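Leucine aminopeptidase A1, chloroplastic (Solanum lycopersicum, PDB 5D8N) removes unsubstituted N-terminal amino acids, preferably leucine, from peptides as a magnesium-dependent homohexameric aminopeptidase, and takes part in wound signalling and insect defence. Local coordinates at residues A[243-247]-A[284-288]; A[261-265]-A[276-280]; A[292-298]-A[346-352]; A[338-344]-A[523-527]; A[372-376]-A[394-398]. The protein carries 1 engineered substitution. All coordinates share one frame; numbering follows the deposited sequence. Where two conformers were deposited one is given.

Contact 1. Residues A[243-247]-A[284-288]; sequences YSDVI and FKTPT
Val-246 and Lys-285 join the two backbones by one hydrogen bond, Lys-285 N to Val-246 O at 2.9 Å, beside the non-hydrogen-bonded antiparallel pair Ile-247 and Phe-284. The same oxygen takes a CA-H...O contact from Phe-284 CA at 3.2 Å. A water lies between Asp-245 O and Lys-285 O where the two segments part. Val-246 and Phe-284 carry most of the side-chain contact. With CG anti to the backbone N (chi1 166°), the phenyl ring lies alongside Val-246, Phe-284 CE1 being 3.7 Å from Val-246 CB. The Ile-247 side chain crosses that of Phe-284 at about a right angle and sets CG1 at the ring edge, 3.9 Å from Phe-284 CD1. Replacing Phe-284 with an alanine would probably open a gap beside Val-246 and leave Ile-247 CG1 without its ring edge. Beyond this pair, Pro-287 CG rests 3.8 Å from Asp-245 O, while the carboxylate of Asp-245 turns to a salt bridge with Arg-343. This is the start of an antiparallel strand pairing at the margin of the catalytic domain's mixed sheet, where strand 247-252 lies outermost within the chain and 278-284 is its neighbour.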
# COMPACT_ATOMS: atom_id res chain seq x y z
N TYR A 243 13.66 -19.67 -46.08
CA TYR A 243 14.81 -20.57 -46.01
C TYR A 243 14.36 -22.03 -46.12
O TYR A 243 14.81 -22.89 -45.37
CB TYR A 243 15.61 -20.32 -44.72
CG TYR A 243 16.06 -18.88 -44.50
CD1 TYR A 243 17.13 -18.34 -45.21
CD2 TYR A 243 15.44 -18.09 -43.55
CE1 TYR A 243 17.50 -17.02 -45.07
CE2 TYR A 243 15.80 -16.76 -43.39
CZ TYR A 243 16.81 -16.23 -44.18
OH TYR A 243 17.14 -14.90 -44.05
N SER A 244 13.44 -22.27 -47.06
CA SER A 244 12.67 -23.51 -47.06
C SER A 244 13.49 -24.78 -47.31
O SER A 244 13.04 -25.88 -47.00
CB SER A 244 11.54 -23.43 -48.09
OG SER A 244 12.09 -23.24 -49.37
N ASP A 245 14.70 -24.65 -47.82
CA ASP A 245 15.55 -25.83 -48.00
C ASP A 245 16.30 -26.23 -46.74
O ASP A 245 16.76 -27.38 -46.66
CB ASP A 245 16.54 -25.63 -49.15
CG ASP A 245 17.55 -24.54 -48.86
OD1 ASP A 245 17.21 -23.58 -48.15
OD2 ASP A 245 18.65 -24.61 -49.42
N VAL A 246 16.31 -25.37 -45.72
CA VAL A 246 16.91 -25.71 -44.43
C VAL A 246 16.03 -25.54 -43.19
O VAL A 246 16.39 -26.01 -42.11
CB VAL A 246 18.21 -24.92 -44.22
CG1 VAL A 246 19.24 -25.37 -45.25
CG2 VAL A 246 17.98 -23.43 -44.32
N ILE A 247 14.91 -24.85 -43.33
CA ILE A 247 13.98 -24.70 -42.22
C ILE A 247 12.59 -25.18 -42.62
O ILE A 247 11.99 -24.69 -43.57
CB ILE A 247 13.94 -23.24 -41.71
CG1 ILE A 247 15.30 -22.84 -41.13
CG2 ILE A 247 12.84 -23.09 -40.67
CD1 ILE A 247 15.41 -21.37 -40.75
N PHE A 284 15.56 -26.35 -38.02
CA PHE A 284 16.65 -26.09 -38.93
C PHE A 284 17.51 -27.34 -39.06
O PHE A 284 17.93 -27.90 -38.04
CB PHE A 284 17.53 -24.92 -38.47
CG PHE A 284 18.84 -24.85 -39.21
CD1 PHE A 284 18.92 -24.19 -40.41
CD2 PHE A 284 19.95 -25.56 -38.75
CE1 PHE A 284 20.09 -24.23 -41.13
CE2 PHE A 284 21.12 -25.62 -39.49
CZ PHE A 284 21.18 -24.95 -40.69
N LYS A 285 17.95 -27.60 -40.30
CA LYS A 285 18.84 -28.71 -40.62
C LYS A 285 19.32 -28.54 -42.07
O LYS A 285 18.46 -28.39 -42.94
CB LYS A 285 17.92 -29.95 -40.55
CG LYS A 285 18.51 -31.33 -40.72
CD LYS A 285 17.55 -32.40 -40.22
CE LYS A 285 16.16 -32.42 -40.85
NZ LYS A 285 15.05 -31.95 -39.96
N THR A 286 20.62 -28.59 -42.37
CA THR A 286 21.05 -28.73 -43.78
C THR A 286 20.76 -30.16 -44.28
O THR A 286 20.71 -31.10 -43.49
CB THR A 286 22.54 -28.45 -44.01
OG1 THR A 286 23.31 -29.27 -43.13
CG2 THR A 286 22.86 -26.99 -43.76
N PRO A 287 20.42 -30.31 -45.58
CA PRO A 287 19.97 -31.61 -46.10
C PRO A 287 21.06 -32.71 -46.11
O PRO A 287 20.77 -33.89 -46.26
CB PRO A 287 19.58 -31.30 -47.55
CG PRO A 287 19.43 -29.83 -47.63
CD PRO A 287 20.31 -29.22 -46.57
N THR A 288 22.30 -32.33 -45.83
CA THR A 288 23.41 -33.26 -45.86
C THR A 288 23.31 -34.27 -44.72
O THR A 288 22.55 -34.05 -43.78
CB THR A 288 24.75 -32.52 -45.82
OG1 THR A 288 24.83 -31.70 -44.66
CG2 THR A 288 24.94 -31.64 -47.05
O HOH W 1 17.45 -29.54 -44.94

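Contact 2. Residues A[261-265]-A[276-280]; sequences KMGAY and PPYFI
Tyr-265, Phe-279 and Met-262 bury the most surface here, the Phe-279 ring being met by the other two. Met-262 comes over one face: its methyl CE sits 4.0 Å from the centroid of the Phe-279 ring in a CH-pi contact, displaced toward the rim near Phe-279 CE2. The sulfur SD follows more obliquely, 4.3 Å from the same centroid, so the pair is also a Met-aromatic contact. The Met-262 chain, extended beyond CG, crosses the Phe-279 side chain at about a right angle. Tyr-265 instead meets the edge of Phe-279, in its plane, with Tyr-265 CE2 3.9 Å from Phe-279 CD2. The two rings form an offset edge-to-face pair, planes at 66°, in which Phe-279 turns its edge to the tyrosine face. Having CG anti to the backbone N (chi1 165°) sends the tyrosine ring from its helix to the strand; Tyr-265 CZ packs 4.0 Å from Pro-277 CB and the hydroxyl bonds to Ala-355 O. Tyr-398 adds another edge-to-face partner to Phe-279. This is helix-on-sheet packing of the M17 catalytic domain: it seats the start of helix 263-269 on strand 278-284, with the Tyr-265 side chain about 9 Å from those of the magnesium ligands Lys-300 and Glu-387.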
# COMPACT_ATOMS: atom_id res chain seq x y z
N LYS A 261 -2.15 -33.18 -24.99
CA LYS A 261 -2.40 -33.11 -23.56
C LYS A 261 -1.70 -31.92 -22.90
O LYS A 261 -1.41 -31.96 -21.70
CB LYS A 261 -2.01 -34.41 -22.87
CG LYS A 261 -2.81 -35.60 -23.40
CD LYS A 261 -2.60 -36.85 -22.56
CE LYS A 261 -1.20 -37.42 -22.72
NZ LYS A 261 -1.07 -38.69 -21.95
N MET A 262 -1.59 -30.81 -23.63
CA MET A 262 -0.91 -29.63 -23.10
C MET A 262 -1.86 -28.80 -22.24
O MET A 262 -2.19 -27.66 -22.57
CB MET A 262 -0.41 -28.78 -24.26
CG MET A 262 0.59 -29.46 -25.15
SD MET A 262 1.37 -28.26 -26.23
CE MET A 262 2.31 -29.34 -27.30
N GLY A 263 -2.26 -29.35 -21.10
CA GLY A 263 -3.24 -28.69 -20.26
C GLY A 263 -2.75 -27.41 -19.58
O GLY A 263 -3.58 -26.56 -19.26
N ALA A 264 -1.45 -27.30 -19.30
CA ALA A 264 -0.94 -26.10 -18.66
C ALA A 264 -0.94 -24.91 -19.62
O ALA A 264 -1.46 -23.84 -19.31
CB ALA A 264 0.43 -26.34 -18.08
N TYR A 265 -0.46 -25.13 -20.84
CA TYR A 265 -0.49 -24.12 -21.89
C TYR A 265 -1.93 -23.72 -22.24
O TYR A 265 -2.26 -22.53 -22.28
CB TYR A 265 0.27 -24.64 -23.11
CG TYR A 265 0.06 -23.90 -24.43
CD1 TYR A 265 0.23 -22.53 -24.54
CD2 TYR A 265 -0.14 -24.61 -25.61
CE1 TYR A 265 0.20 -21.88 -25.77
CE2 TYR A 265 -0.21 -23.97 -26.84
CZ TYR A 265 -0.05 -22.60 -26.93
OH TYR A 265 -0.03 -22.01 -28.18
N PRO A 276 -6.76 -16.62 -30.76
CA PRO A 276 -6.42 -18.00 -30.42
C PRO A 276 -4.92 -18.25 -30.31
O PRO A 276 -4.14 -17.60 -31.02
CB PRO A 276 -7.00 -18.81 -31.59
CG PRO A 276 -7.90 -17.91 -32.36
CD PRO A 276 -7.54 -16.50 -32.00
N PRO A 277 -4.54 -19.33 -29.64
CA PRO A 277 -3.15 -19.68 -29.43
C PRO A 277 -2.59 -20.59 -30.52
O PRO A 277 -3.36 -21.25 -31.20
CB PRO A 277 -3.20 -20.49 -28.15
CG PRO A 277 -4.51 -21.18 -28.23
CD PRO A 277 -5.45 -20.23 -28.90
N TYR A 278 -1.29 -20.49 -30.77
CA TYR A 278 -0.63 -21.30 -31.77
C TYR A 278 0.70 -21.75 -31.19
O TYR A 278 1.49 -20.95 -30.68
CB TYR A 278 -0.39 -20.51 -33.07
CG TYR A 278 -1.67 -20.23 -33.81
CD1 TYR A 278 -2.31 -21.24 -34.55
CD2 TYR A 278 -2.33 -19.03 -33.65
CE1 TYR A 278 -3.57 -21.05 -35.10
CE2 TYR A 278 -3.58 -18.82 -34.22
CZ TYR A 278 -4.16 -19.81 -35.00
OH TYR A 278 -5.43 -19.62 -35.51
N PHE A 279 0.99 -23.02 -31.39
CA PHE A 279 2.23 -23.60 -30.89
C PHE A 279 3.16 -23.70 -32.10
O PHE A 279 2.86 -24.38 -33.07
CB PHE A 279 1.93 -24.95 -30.25
CG PHE A 279 3.10 -25.56 -29.53
CD1 PHE A 279 4.07 -26.27 -30.23
CD2 PHE A 279 3.15 -25.55 -28.15
CE1 PHE A 279 5.14 -26.84 -29.56
CE2 PHE A 279 4.21 -26.13 -27.49
CZ PHE A 279 5.22 -26.76 -28.18
N ILE A 280 4.27 -22.99 -32.02
CA ILE A 280 5.19 -22.83 -33.13
C ILE A 280 6.36 -23.77 -33.01
O ILE A 280 7.07 -23.80 -31.99
CB ILE A 280 5.71 -21.39 -33.16
CG1 ILE A 280 4.56 -20.41 -33.41
CG2 ILE A 280 6.75 -21.24 -34.25
CD1 ILE A 280 4.93 -18.98 -33.09

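Contact 3. Residues A[292-298]-A[346-352]; sequences KTKLALV and RVEVHFI
Lys-294 and Glu-348 lie side by side, pointing the same way from neighbouring parallel strands, and it is a methylene that touches: Lys-294 CE is 3.3 Å from Glu-348 OE2. The ammonium NZ stays 4.1 Å from that oxygen, beyond a salt bridge, and bonds to Gln-402 O. Glu-348 OE2 accepts instead from His-350 NE2 at 2.7 Å, through its anti lone pair and with the carboxylate oxygen 19° out of the imidazole plane. With an alanine here in place of Glu-348, His-350 NE2 would probably lose its acceptor and the ring be freer to turn. His-350 ND1 bonds to His-281. On the other sheet face, Leu-297 runs alongside Phe-351, Leu-297 CD1 3.7 Å from Phe-351 CE2, and crosses Val-349 obliquely, its CD1 4.0 Å from Val-349 CG1. That valine methyl also lies over one face of the Phe-351 ring. Six backbone hydrogen bonds join the strands, from Thr-293 N to Arg-346 O through Ile-352 N to Leu-297 O; near the start of the strands, a water links Lys-292 NZ to Val-347 O. The strand axes diverge by only 20°. Strand 278-284 flanks 347-358 on its other edge and 406-411 flanks 293-305; helix 519-527 covers the Leu-295, Leu-297 and Val-349 face, while Ile-352, on the opposite face, packs against Phe-279.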
# COMPACT_ATOMS: atom_id res chain seq x y z
N LYS A 292 24.51 -35.01 -36.88
CA LYS A 292 24.09 -33.72 -36.35
C LYS A 292 23.77 -33.80 -34.86
O LYS A 292 23.09 -34.71 -34.40
CB LYS A 292 22.90 -33.19 -37.16
CG LYS A 292 23.23 -32.98 -38.64
CD LYS A 292 22.01 -32.59 -39.43
CE LYS A 292 22.23 -32.58 -40.94
NZ LYS A 292 23.10 -31.47 -41.41
N THR A 293 24.25 -32.82 -34.11
CA THR A 293 23.87 -32.62 -32.71
C THR A 293 22.48 -32.00 -32.66
O THR A 293 22.22 -31.03 -33.37
CB THR A 293 24.87 -31.67 -32.02
OG1 THR A 293 26.16 -32.28 -32.05
CG2 THR A 293 24.51 -31.45 -30.56
N LYS A 294 21.57 -32.56 -31.87
CA LYS A 294 20.18 -32.12 -31.81
C LYS A 294 19.95 -31.18 -30.64
O LYS A 294 20.15 -31.53 -29.47
CB LYS A 294 19.23 -33.31 -31.71
CG LYS A 294 19.25 -34.17 -32.97
CD LYS A 294 18.37 -35.41 -32.87
CE LYS A 294 16.89 -35.01 -32.88
NZ LYS A 294 15.96 -36.16 -32.75
N LEU A 295 19.57 -29.94 -30.96
CA LEU A 295 19.40 -28.88 -29.97
C LEU A 295 17.99 -28.33 -30.06
O LEU A 295 17.40 -28.27 -31.15
CB LEU A 295 20.41 -27.76 -30.23
CG LEU A 295 21.87 -28.19 -30.45
CD1 LEU A 295 22.68 -26.99 -30.92
CD2 LEU A 295 22.47 -28.75 -29.17
N ALA A 296 17.47 -27.81 -28.95
CA ALA A 296 16.27 -26.99 -28.96
C ALA A 296 16.47 -25.63 -28.31
O ALA A 296 17.08 -25.49 -27.25
CB ALA A 296 15.10 -27.72 -28.29
N LEU A 297 15.74 -24.67 -28.85
CA LEU A 297 15.67 -23.33 -28.29
C LEU A 297 14.19 -23.05 -28.06
O LEU A 297 13.41 -23.02 -29.02
CB LEU A 297 16.24 -22.31 -29.29
CG LEU A 297 17.71 -22.52 -29.66
CD1 LEU A 297 18.13 -21.52 -30.71
CD2 LEU A 297 18.55 -22.34 -28.40
N VAL A 298 13.82 -22.87 -26.80
CA VAL A 298 12.45 -22.65 -26.38
C VAL A 298 12.26 -21.23 -25.86
O VAL A 298 13.02 -20.78 -24.99
CB VAL A 298 12.08 -23.64 -25.26
CG1 VAL A 298 10.66 -23.35 -24.78
CG2 VAL A 298 12.18 -25.05 -25.79
N ARG A 346 26.17 -30.00 -39.19
CA ARG A 346 26.47 -30.71 -37.94
C ARG A 346 25.50 -30.38 -36.80
O ARG A 346 25.68 -30.88 -35.69
CB ARG A 346 27.93 -30.50 -37.50
CG ARG A 346 28.98 -30.97 -38.50
CD ARG A 346 30.36 -30.38 -38.22
NE ARG A 346 30.68 -30.27 -36.79
CZ ARG A 346 31.01 -29.15 -36.16
NH1 ARG A 346 31.10 -27.99 -36.82
NH2 ARG A 346 31.25 -29.17 -34.86
N VAL A 347 24.44 -29.61 -37.07
CA VAL A 347 23.43 -29.31 -36.04
C VAL A 347 22.02 -29.43 -36.61
O VAL A 347 21.72 -29.07 -37.76
CB VAL A 347 23.57 -27.92 -35.39
CG1 VAL A 347 24.83 -27.81 -34.54
CG2 VAL A 347 23.57 -26.82 -36.44
N GLU A 348 21.13 -29.90 -35.75
CA GLU A 348 19.71 -29.85 -36.00
C GLU A 348 19.12 -29.03 -34.86
O GLU A 348 19.35 -29.37 -33.71
CB GLU A 348 19.11 -31.26 -36.04
CG GLU A 348 17.60 -31.33 -36.16
CD GLU A 348 17.07 -32.77 -36.10
OE1 GLU A 348 17.58 -33.64 -36.84
OE2 GLU A 348 16.10 -33.03 -35.37
N VAL A 349 18.42 -27.95 -35.18
CA VAL A 349 17.94 -27.03 -34.15
C VAL A 349 16.44 -26.88 -34.23
O VAL A 349 15.88 -26.47 -35.25
CB VAL A 349 18.56 -25.62 -34.28
CG1 VAL A 349 18.14 -24.74 -33.10
CG2 VAL A 349 20.07 -25.69 -34.29
N HIS A 350 15.79 -27.17 -33.10
CA HIS A 350 14.35 -26.98 -32.99
C HIS A 350 14.04 -25.68 -32.26
O HIS A 350 14.65 -25.38 -31.22
CB HIS A 350 13.77 -28.16 -32.23
CG HIS A 350 13.96 -29.46 -32.93
ND1 HIS A 350 12.96 -30.06 -33.66
CD2 HIS A 350 15.02 -30.29 -33.01
CE1 HIS A 350 13.42 -31.15 -34.23
NE2 HIS A 350 14.65 -31.35 -33.79
N PHE A 351 13.23 -24.85 -32.90
CA PHE A 351 12.81 -23.58 -32.32
C PHE A 351 11.35 -23.68 -31.91
O PHE A 351 10.48 -23.94 -32.75
CB PHE A 351 12.98 -22.43 -33.31
CG PHE A 351 14.32 -22.35 -33.97
CD1 PHE A 351 14.65 -23.21 -35.02
CD2 PHE A 351 15.28 -21.47 -33.52
CE1 PHE A 351 15.88 -23.10 -35.64
CE2 PHE A 351 16.55 -21.43 -34.07
CZ PHE A 351 16.85 -22.24 -35.14
N ILE A 352 11.07 -23.53 -30.62
CA ILE A 352 9.75 -23.85 -30.06
C ILE A 352 9.17 -22.71 -29.23
O ILE A 352 9.85 -22.20 -28.35
CB ILE A 352 9.86 -25.13 -29.23
CG1 ILE A 352 10.15 -26.32 -30.15
CG2 ILE A 352 8.58 -25.38 -28.46
CD1 ILE A 352 10.75 -27.50 -29.44
O HOH W 2 22.86 -28.77 -40.25

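Contact 4. Residues A[338-344]-A[523-527]; sequences ALGEIRP and VEWVL
Val-523 stands between two residues one helical turn apart, its branches dividing the work: CG2 touches Ala-338 CB at 3.7 Å and CG1 meets Ile-342 CD1 at 3.8 Å. The isoleucine and valine reach toward each other tip to tip. At chi1 168° the valine points CG1 opposite its own amide nitrogen, which aims the two methyls at different partners. Leu-339 and Val-526 also come tip to tip, the leucine CD1 lying 4.0 Å from Val-526 CG2 and its CD2 facing the other valine methyl. All of these contacts are apolar; no hydrogen bond joins the segments. The helices belong to the layer that packs on one face of the mixed sheet in the alpha/beta catalytic domain of M17 peptidases, their local axes 11.3 Å apart and inclined at 43°. Leu-339 reaches down to Phe-351 of that sheet and Val-526 to Val-347 and Val-349. Loop-to-helix packing extends the apolar seam: after the helix ends at Ile-342, Arg-343 takes positive phi and Pro-344 crosses Leu-527 at about a right angle, with Pro-344 CB 3.6 Å from Leu-527 CD2. Glu-524 turns to Arg-528 and Tyr-205. Tyr-205 of helix 197-221 also packs against Ile-342, Val-523 and Leu-527.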
# COMPACT_ATOMS: atom_id res chain seq x y z
N ALA A 338 18.70 -15.75 -38.23
CA ALA A 338 20.14 -15.76 -38.42
C ALA A 338 20.63 -17.11 -38.99
O ALA A 338 21.39 -17.15 -39.95
CB ALA A 338 20.86 -15.42 -37.12
N LEU A 339 20.21 -18.20 -38.36
CA LEU A 339 20.74 -19.50 -38.69
C LEU A 339 20.29 -19.93 -40.07
O LEU A 339 20.98 -20.65 -40.78
CB LEU A 339 20.34 -20.50 -37.63
CG LEU A 339 21.08 -20.27 -36.29
CD1 LEU A 339 20.45 -21.10 -35.18
CD2 LEU A 339 22.56 -20.61 -36.40
N GLY A 340 19.12 -19.46 -40.49
CA GLY A 340 18.66 -19.76 -41.83
C GLY A 340 19.62 -19.27 -42.90
O GLY A 340 19.85 -19.99 -43.88
N GLU A 341 20.23 -18.10 -42.67
CA GLU A 341 21.25 -17.56 -43.55
C GLU A 341 22.58 -18.26 -43.36
O GLU A 341 23.33 -18.45 -44.31
CB GLU A 341 21.46 -16.06 -43.31
CG GLU A 341 20.26 -15.20 -43.65
CD GLU A 341 20.22 -14.79 -45.11
OE1 GLU A 341 20.98 -15.34 -45.93
OE2 GLU A 341 19.27 -14.06 -45.46
N ILE A 342 23.00 -18.44 -42.11
CA ILE A 342 24.35 -18.92 -41.82
C ILE A 342 24.52 -20.39 -42.20
O ILE A 342 25.59 -20.80 -42.66
CB ILE A 342 24.68 -18.74 -40.33
CG1 ILE A 342 24.74 -17.25 -39.97
CG2 ILE A 342 26.00 -19.43 -40.00
CD1 ILE A 342 24.63 -16.97 -38.48
N ARG A 343 23.44 -21.15 -42.10
CA ARG A 343 23.40 -22.56 -42.57
C ARG A 343 24.49 -23.43 -41.99
O ARG A 343 25.16 -24.13 -42.72
CB ARG A 343 23.55 -22.67 -44.09
CG ARG A 343 22.44 -22.03 -44.87
CD ARG A 343 22.81 -22.05 -46.35
NE ARG A 343 22.63 -23.38 -46.94
CZ ARG A 343 21.52 -23.80 -47.56
NH1 ARG A 343 20.44 -23.03 -47.61
NH2 ARG A 343 21.44 -25.06 -47.97
N PRO A 344 24.57 -23.52 -40.67
CA PRO A 344 25.58 -24.44 -40.13
C PRO A 344 25.26 -25.90 -40.40
O PRO A 344 24.11 -26.33 -40.32
CB PRO A 344 25.55 -24.15 -38.64
CG PRO A 344 24.17 -23.61 -38.40
CD PRO A 344 23.83 -22.81 -39.62
N VAL A 523 22.97 -17.87 -31.27
CA VAL A 523 23.65 -18.21 -32.51
C VAL A 523 25.05 -18.73 -32.21
O VAL A 523 25.47 -19.76 -32.79
CB VAL A 523 23.70 -17.02 -33.49
CG1 VAL A 523 24.66 -17.31 -34.65
CG2 VAL A 523 22.30 -16.73 -34.00
N GLU A 524 25.80 -18.00 -31.38
CA GLU A 524 27.14 -18.46 -31.02
C GLU A 524 27.08 -19.84 -30.40
O GLU A 524 27.94 -20.68 -30.65
CB GLU A 524 27.85 -17.50 -30.07
CG GLU A 524 28.34 -16.22 -30.74
CD GLU A 524 29.47 -16.44 -31.75
OE1 GLU A 524 30.24 -17.42 -31.61
OE2 GLU A 524 29.65 -15.55 -32.60
N TRP A 525 26.10 -20.06 -29.53
CA TRP A 525 26.02 -21.35 -28.85
C TRP A 525 25.77 -22.48 -29.85
O TRP A 525 26.35 -23.56 -29.76
CB TRP A 525 24.91 -21.32 -27.80
CG TRP A 525 24.70 -22.64 -27.11
CD1 TRP A 525 25.53 -23.24 -26.21
CD2 TRP A 525 23.63 -23.56 -27.33
NE1 TRP A 525 24.96 -24.39 -25.73
CE2 TRP A 525 23.82 -24.64 -26.44
CE3 TRP A 525 22.44 -23.50 -28.07
CZ2 TRP A 525 22.89 -25.66 -26.30
CZ3 TRP A 525 21.52 -24.54 -27.96
CH2 TRP A 525 21.74 -25.59 -27.05
N VAL A 526 24.82 -22.29 -30.76
CA VAL A 526 24.55 -23.29 -31.80
C VAL A 526 25.79 -23.60 -32.62
O VAL A 526 26.10 -24.76 -32.86
CB VAL A 526 23.40 -22.84 -32.74
CG1 VAL A 526 23.28 -23.72 -33.97
CG2 VAL A 526 22.09 -22.85 -31.97
N LEU A 527 26.50 -22.54 -33.03
CA LEU A 527 27.68 -22.68 -33.85
C LEU A 527 28.85 -23.36 -33.15
O LEU A 527 29.65 -24.03 -33.81
CB LEU A 527 28.16 -21.31 -34.31
CG LEU A 527 27.27 -20.72 -35.41
CD1 LEU A 527 27.92 -19.45 -35.94
CD2 LEU A 527 27.06 -21.70 -36.54

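Contact 5. Residues A[372-376]-A[394-398]; sequences TASNG and DALIY
Ser-374 grips Asp-394 with two hydrogen bonds to a single carboxylate oxygen. Its backbone N gives one to Asp-394 OD1 at 2.8 Å, meeting the oxygen nearly along its C-O axis. The hydroxyl gives the other, Ser-374 OG to Asp-394 OD1 at 2.7 Å, arriving on the anti side and 28° out of the carboxylate plane. With OG between the backbone N and the carbonyl carbon (chi1 49°), the serine can bring both donors to one acceptor. A water adds a third link, donating to Ser-374 OG at 2.7 Å and to Asp-394 O at 2.9 Å. The packing contacts belong to Ile-397, one turn along helix 388-401. Its CD1 presses against the turn, 3.3 Å from Ser-374 OG and 3.6 Å from the amide carbon CG of Asn-375; the Ile-397 and Asn-375 side chains cross at about a right angle. Ala-373 CB lies 4.1 Å from Ile-397 CD1. Ala-373 to Gly-376 form a type I beta turn. Asp-394 OD2 accepts from Tyr-265 N, tying the turn to the start of another helix. Such a gathering of N-H and O-H donors would be expected to favour the ionised form of Asp-394 and fix the carboxylate's rotation.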
# COMPACT_ATOMS: atom_id res chain seq x y z
N THR A 372 -3.20 -29.64 -15.57
CA THR A 372 -2.36 -30.82 -15.75
C THR A 372 -1.49 -30.67 -16.99
O THR A 372 -1.98 -30.59 -18.12
CB THR A 372 -3.28 -32.05 -15.84
OG1 THR A 372 -4.13 -32.07 -14.68
CG2 THR A 372 -2.50 -33.37 -15.92
N ALA A 373 -0.18 -30.68 -16.77
CA ALA A 373 0.76 -30.57 -17.91
C ALA A 373 0.82 -31.88 -18.69
O ALA A 373 0.27 -32.90 -18.27
CB ALA A 373 2.15 -30.21 -17.40
N SER A 374 1.44 -31.83 -19.87
CA SER A 374 1.44 -32.96 -20.78
C SER A 374 2.32 -34.12 -20.32
O SER A 374 2.29 -35.19 -20.91
CB SER A 374 1.86 -32.52 -22.20
OG SER A 374 3.04 -31.74 -22.19
N ASN A 375 3.06 -33.94 -19.23
CA ASN A 375 3.72 -35.07 -18.56
C ASN A 375 2.93 -35.62 -17.38
O ASN A 375 3.43 -36.45 -16.63
CB ASN A 375 5.12 -34.71 -18.09
CG ASN A 375 5.12 -33.68 -16.99
OD1 ASN A 375 4.09 -33.15 -16.61
ND2 ASN A 375 6.31 -33.37 -16.48
N GLY A 376 1.68 -35.18 -17.23
CA GLY A 376 0.80 -35.69 -16.19
C GLY A 376 0.88 -34.96 -14.86
O GLY A 376 0.13 -35.31 -13.93
N ASP A 394 4.72 -27.12 -20.88
CA ASP A 394 4.34 -27.89 -22.04
C ASP A 394 5.30 -27.75 -23.24
O ASP A 394 5.55 -28.72 -23.97
CB ASP A 394 2.90 -27.58 -22.44
CG ASP A 394 1.89 -28.28 -21.51
OD1 ASP A 394 2.15 -29.46 -21.17
OD2 ASP A 394 0.82 -27.68 -21.20
N ALA A 395 5.86 -26.56 -23.42
CA ALA A 395 6.87 -26.39 -24.48
C ALA A 395 8.13 -27.19 -24.22
O ALA A 395 8.73 -27.73 -25.13
CB ALA A 395 7.23 -24.92 -24.63
N LEU A 396 8.53 -27.28 -22.96
CA LEU A 396 9.71 -28.03 -22.61
C LEU A 396 9.50 -29.53 -22.78
O LEU A 396 10.40 -30.25 -23.21
CB LEU A 396 10.16 -27.65 -21.20
CG LEU A 396 10.80 -26.28 -21.02
CD1 LEU A 396 10.93 -25.93 -19.53
CD2 LEU A 396 12.19 -26.19 -21.63
N ILE A 397 8.33 -30.01 -22.39
CA ILE A 397 7.99 -31.41 -22.57
C ILE A 397 8.02 -31.71 -24.06
O ILE A 397 8.61 -32.69 -24.47
CB ILE A 397 6.60 -31.72 -22.00
CG1 ILE A 397 6.65 -31.66 -20.47
CG2 ILE A 397 6.12 -33.10 -22.42
CD1 ILE A 397 5.29 -31.42 -19.81
N TYR A 398 7.46 -30.82 -24.88
CA TYR A 398 7.47 -31.01 -26.32
C TYR A 398 8.88 -31.05 -26.87
O TYR A 398 9.24 -31.90 -27.68
CB TYR A 398 6.72 -29.86 -26.99
CG TYR A 398 6.55 -30.01 -28.48
CD1 TYR A 398 7.49 -29.51 -29.36
CD2 TYR A 398 5.46 -30.68 -29.01
CE1 TYR A 398 7.35 -29.67 -30.72
CE2 TYR A 398 5.28 -30.79 -30.39
CZ TYR A 398 6.24 -30.31 -31.23
OH TYR A 398 6.04 -30.36 -32.59
O HOH W 3 3.98 -31.03 -24.63

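How the contacts relate
From the N terminus, contact 1 opens just after helix 229-242 and closes 37 residues on, its loop holding contact 2 nested inside. Contact 3 then opens on strand 293-305; because helix 327-342 lies between its two strands, contacts 3 and 4 cross, the latter closing only at the C-terminal helix 519-527. Contact 5 is nested within that long loop of contact 4. Strand 347-358 is the common seam, reached by contacts 1, 2, 4 and 5: Phe-284 N of contact 1 bonds to Val-349 O, and Tyr-398 of contact 5 packs on Ile-352. Contacts 2 and 5 adjoin, whereas contacts 4 and 5 stay about 11 Å apart at their nearest atoms.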